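Local coordinates for conserved hypothetical protein (Pyrococcus furiosus, PDB 1Y81) that is of unknown function but has a Rossmann-like CoA-binding domain and holds coenzyme A in the crystal, at residues 36-39 / 43-46; 110-113 / 118-121. All coordinates share one frame; numbering follows the deposited sequence.

Contact 1: 36-39 / 43-46; sequences DLLS and EVLP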
loop_
_atom_site.group_PDB
_atom_site.type_symbol
_atom_site.label_atom_id
_atom_site.label_comp_id
_atom_site.label_asym_id
_atom_site.label_seq_id
_atom_site.Cartn_x
_atom_site.Cartn_y
_atom_site.Cartn_z
ATOM N N ASP A 36 7.199 9.089 7.398
ATOM C CA ASP A 36 8.255 8.236 7.956
ATOM C C ASP A 36 9.135 7.609 6.868
ATOM O O ASP A 36 10.381 7.685 6.940
ATOM C CB ASP A 36 7.674 7.131 8.831
ATOM C CG ASP A 36 8.760 6.252 9.437
ATOM O OD1 ASP A 36 9.454 6.733 10.353
ATOM O OD2 ASP A 36 8.928 5.114 8.979
ATOM N N LEU A 37 8.497 6.987 5.868
ATOM C CA LEU A 37 9.231 6.279 4.808
ATOM C C LEU A 37 10.058 7.225 3.938
ATOM O O LEU A 37 11.192 6.886 3.570
ATOM C CB LEU A 37 8.289 5.432 3.960
ATOM C CG LEU A 37 7.628 4.249 4.693
ATOM C CD1 LEU A 37 6.700 3.495 3.744
ATOM C CD2 LEU A 37 8.662 3.299 5.345
ATOM N N LEU A 38 9.506 8.411 3.642
ATOM C CA LEU A 38 10.249 9.465 2.922
ATOM C C LEU A 38 11.478 9.937 3.696
ATOM O O LEU A 38 12.543 10.160 3.105
ATOM C CB LEU A 38 9.350 10.677 2.618
ATOM C CG LEU A 38 8.227 10.493 1.612
ATOM C CD1 LEU A 38 7.338 11.720 1.642
ATOM C CD2 LEU A 38 8.770 10.206 0.190
ATOM N N SER A 39 11.320 10.079 5.018
ATOM C CA SER A 39 12.404 10.506 5.912
ATOM C C SER A 39 13.548 9.495 5.915
ATOM O O SER A 39 14.700 9.855 6.182
ATOM C CB SER A 39 11.883 10.721 7.344
ATOM O OG SER A 39 11.785 9.489 8.056
ATOM N N GLU A 43 11.538 5.885 -1.925
ATOM C CA GLU A 43 10.630 6.463 -2.917
ATOM C C GLU A 43 9.209 5.951 -2.593
ATOM O O GLU A 43 8.958 4.736 -2.553
ATOM C CB GLU A 43 11.066 6.048 -4.330
ATOM C CG GLU A 43 10.144 6.464 -5.461
ATOM C CD GLU A 43 10.755 6.217 -6.856
ATOM O OE1 GLU A 43 10.114 6.597 -7.863
ATOM O OE2 GLU A 43 11.873 5.650 -6.938
ATOM N N VAL A 44 8.292 6.876 -2.345
ATOM C CA VAL A 44 6.943 6.486 -1.932
ATOM C C VAL A 44 5.874 7.089 -2.835
ATOM O O VAL A 44 5.845 8.304 -3.072
ATOM C CB VAL A 44 6.652 6.788 -0.432
ATOM C CG1 VAL A 44 5.392 6.047 0.011
ATOM C CG2 VAL A 44 7.836 6.375 0.468
ATOM N N LEU A 45 5.023 6.218 -3.357
ATOM C CA LEU A 45 4.003 6.603 -4.303
ATOM C C LEU A 45 2.658 6.472 -3.602
ATOM O O LEU A 45 2.157 5.366 -3.453
ATOM C CB LEU A 45 4.046 5.723 -5.561
ATOM C CG LEU A 45 5.144 6.088 -6.593
ATOM C CD1 LEU A 45 6.544 5.855 -6.048
ATOM C CD2 LEU A 45 4.956 5.277 -7.850
ATOM N N PRO A 46 2.076 7.609 -3.188
ATOM C CA PRO A 46 0.769 7.543 -2.546
ATOM C C PRO A 46 -0.349 7.077 -3.489
ATOM O O PRO A 46 -0.359 7.400 -4.695
ATOM C CB PRO A 46 0.499 8.994 -2.090
ATOM C CG PRO A 46 1.551 9.817 -2.643
ATOM C CD PRO A 46 2.591 8.980 -3.294
#

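Contact 2: 110-113 / 118-121; sequences RFLE and EYSF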
loop_
_atom_site.group_PDB
_atom_site.type_symbol
_atom_site.label_atom_id
_atom_site.label_comp_id
_atom_site.label_asym_id
_atom_site.label_seq_id
_atom_site.Cartn_x
_atom_site.Cartn_y
_atom_site.Cartn_z
ATOM N N ARG A 110 -7.017 -15.857 1.780
ATOM C CA ARG A 110 -7.535 -16.865 0.837
ATOM C C ARG A 110 -7.241 -16.497 -0.621
ATOM O O ARG A 110 -6.736 -17.322 -1.395
ATOM C CB ARG A 110 -9.042 -17.026 1.010
ATOM C CD ARG A 110 -10.590 -18.636 2.951
ATOM N NE ARG A 110 -11.632 -17.607 2.982
ATOM C CZ ARG A 110 -12.182 -17.122 4.096
ATOM N NH1 ARG A 110 -11.793 -17.564 5.289
ATOM N NH2 ARG A 110 -13.125 -16.192 4.014
ATOM N N PHE A 111 -7.547 -15.251 -0.986
ATOM C CA PHE A 111 -7.309 -14.774 -2.346
ATOM C C PHE A 111 -5.809 -14.743 -2.699
ATOM O O PHE A 111 -5.413 -15.146 -3.800
ATOM C CB PHE A 111 -7.941 -13.395 -2.557
ATOM C CG PHE A 111 -7.417 -12.678 -3.767
ATOM C CD1 PHE A 111 -7.852 -13.034 -5.046
ATOM C CD2 PHE A 111 -6.464 -11.666 -3.634
ATOM C CE1 PHE A 111 -7.354 -12.384 -6.172
ATOM C CE2 PHE A 111 -5.958 -11.015 -4.751
ATOM C CZ PHE A 111 -6.404 -11.374 -6.025
ATOM N N LEU A 112 -4.993 -14.254 -1.765
ATOM C CA LEU A 112 -3.540 -14.141 -1.960
ATOM C C LEU A 112 -2.808 -15.487 -2.042
ATOM O O LEU A 112 -1.880 -15.639 -2.838
ATOM C CB LEU A 112 -2.910 -13.272 -0.875
ATOM C CG LEU A 112 -3.290 -11.789 -0.859
ATOM C CD1 LEU A 112 -2.536 -11.088 0.254
ATOM C CD2 LEU A 112 -3.030 -11.122 -2.218
ATOM N N GLU A 113 -3.216 -16.445 -1.208
ATOM C CA GLU A 113 -2.643 -17.797 -1.257
ATOM C C GLU A 113 -2.974 -18.469 -2.595
ATOM O O GLU A 113 -2.114 -19.135 -3.186
ATOM C CB GLU A 113 -3.102 -18.653 -0.061
ATOM C CG GLU A 113 -2.478 -18.256 1.318
ATOM C CD GLU A 113 -0.964 -18.594 1.476
ATOM O OE1 GLU A 113 -0.336 -19.098 0.519
ATOM O OE2 GLU A 113 -0.408 -18.353 2.577
ATOM N N GLU A 118 3.493 -12.990 -2.770
ATOM C CA GLU A 118 4.063 -12.782 -1.437
ATOM C C GLU A 118 3.226 -11.744 -0.719
ATOM O O GLU A 118 2.790 -10.773 -1.330
ATOM C CB GLU A 118 5.498 -12.270 -1.513
ATOM C CG GLU A 118 6.510 -13.193 -2.150
ATOM C CD GLU A 118 7.901 -12.572 -2.181
ATOM O OE1 GLU A 118 8.484 -12.358 -1.096
ATOM O OE2 GLU A 118 8.410 -12.291 -3.291
ATOM N N TYR A 119 2.997 -11.955 0.575
ATOM C CA TYR A 119 2.261 -10.984 1.382
ATOM C C TYR A 119 2.747 -10.982 2.815
ATOM O O TYR A 119 3.406 -11.931 3.260
ATOM C CB TYR A 119 0.753 -11.263 1.335
ATOM C CG TYR A 119 0.329 -12.528 2.062
ATOM C CD1 TYR A 119 0.052 -12.511 3.438
ATOM C CD2 TYR A 119 0.219 -13.745 1.380
ATOM C CE1 TYR A 119 -0.334 -13.681 4.116
ATOM C CE2 TYR A 119 -0.166 -14.916 2.042
ATOM C CZ TYR A 119 -0.439 -14.877 3.408
ATOM O OH TYR A 119 -0.816 -16.029 4.068
ATOM N N SER A 120 2.402 -9.919 3.539
ATOM C CA SER A 120 2.743 -9.791 4.943
ATOM C C SER A 120 1.493 -9.384 5.720
ATOM O O SER A 120 0.785 -8.428 5.330
ATOM C CB SER A 120 3.877 -8.778 5.133
ATOM O OG SER A 120 4.250 -8.649 6.498
ATOM N N PHE A 121 1.197 -10.144 6.782
ATOM C CA PHE A 121 0.176 -9.780 7.783
ATOM C C PHE A 121 0.886 -9.544 9.110
ATOM O O PHE A 121 1.931 -10.152 9.373
ATOM C CB PHE A 121 -0.841 -10.918 8.002
ATOM C CG PHE A 121 -1.914 -11.046 6.936
ATOM C CD1 PHE A 121 -1.844 -10.351 5.710
ATOM C CD2 PHE A 121 -3.000 -11.907 7.155
ATOM C CE1 PHE A 121 -2.860 -10.502 4.732
ATOM C CE2 PHE A 121 -4.009 -12.063 6.195
ATOM C CZ PHE A 121 -3.936 -11.351 4.975
#

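Contact 1: 36-39 / 43-46
The second half of a beta-alpha-beta unit of the Rossmann type, in which helix 29-39 gives way to strand 43-47, is closed here by three aliphatic side chains. Val44 points from the strand toward the last turn of the helix and places one branch, CG2, against two successive leucines. CG2 lies 3.6 Å from Leu37 CB, so Leu37 meets the valine with the root of its side chain. Leu38 makes its contact with the end of its side chain instead: CD1 continues the chain (chi2 171°), and the other methyl, CD2, is the one set against the valine, 4.0 Å from Val44 CG2 and 4.1 Å from Val44 CB. Both leucines thus converge on the same methyl group, a purely apolar meeting in which Leu37 and Val44 are buried and Leu38 is partly exposed. The strand forms an outer edge of the parallel sheet, with Glu43 and Leu45 bonded through their backbones to strand 16-20. Leu37 also reaches Ile17 of that neighbouring strand and Thr129, the last modelled residue, while Leu45, whose CB points away from the helix, packs on Tyr60 and Pro67.

Contact 2: 110-113 / 118-121
A mixed apolar and polar contact joins the late turns of helix 106-115 to strand 118-120 at the edge of the parallel sheet, and the side chain of Tyr119 carries most of it. From the helix, Leu112 brings CD1 to 3.5 Å from Tyr119 CB and 3.7 Å from Tyr119 CG, while Leu112 CB is 3.9 Å from Tyr119 CD2. The leucine therefore packs obliquely at the root of the ring. At the far end the phenol takes up the polar part: Tyr119 OH donates to Glu113 OE2 over 2.8 Å. The hydroxyl meets the anti side of the carboxylate, 34° out of its plane, and the carboxylate stands nearly perpendicular to the ring, at the ring edge. Glu113 reaches this position by bending at its second torsion (chi2 -71°), which carries its carboxylate toward the strand. Tyr119 CG sits between the backbone N and the carbonyl carbon (chi1 70°), directing the ring toward the helix. Within the second segment, Tyr119 CE1 lies 3.9 Å above the ring plane of Phe121, over its centre, and Phe121 in turn touches Ile108 and Arg109 of the helix. Leu112, the buried member, continues inward to Leu97 and Phe99 of strand 96-99, to which Glu118 and Ser120 are joined by backbone hydrogen bonds. A helix laid against the strand that follows it, with an aliphatic residue turned toward the sheet, is typical of the beta-alpha-beta crossovers from which Rossmann-like folds are built.

In the fold
Contacts 1 and 2 belong to the two margins of one five-stranded parallel sheet: strand 43-47 is outermost at one side and strand 118-120 at the other. The middle of the molecule lies between them, with their own centres about 23 Å apart and their nearest atoms about 13 Å apart. Each packs a helix against one of these outermost strands and closes a separate beta-alpha-beta unit; both lie in the CoA-binding domain, contact 1 earlier in the chain. Coenzyme A is bound in this crystal, and the side chain of Leu37 in contact 1 is about 10 Å from it, too far to touch it.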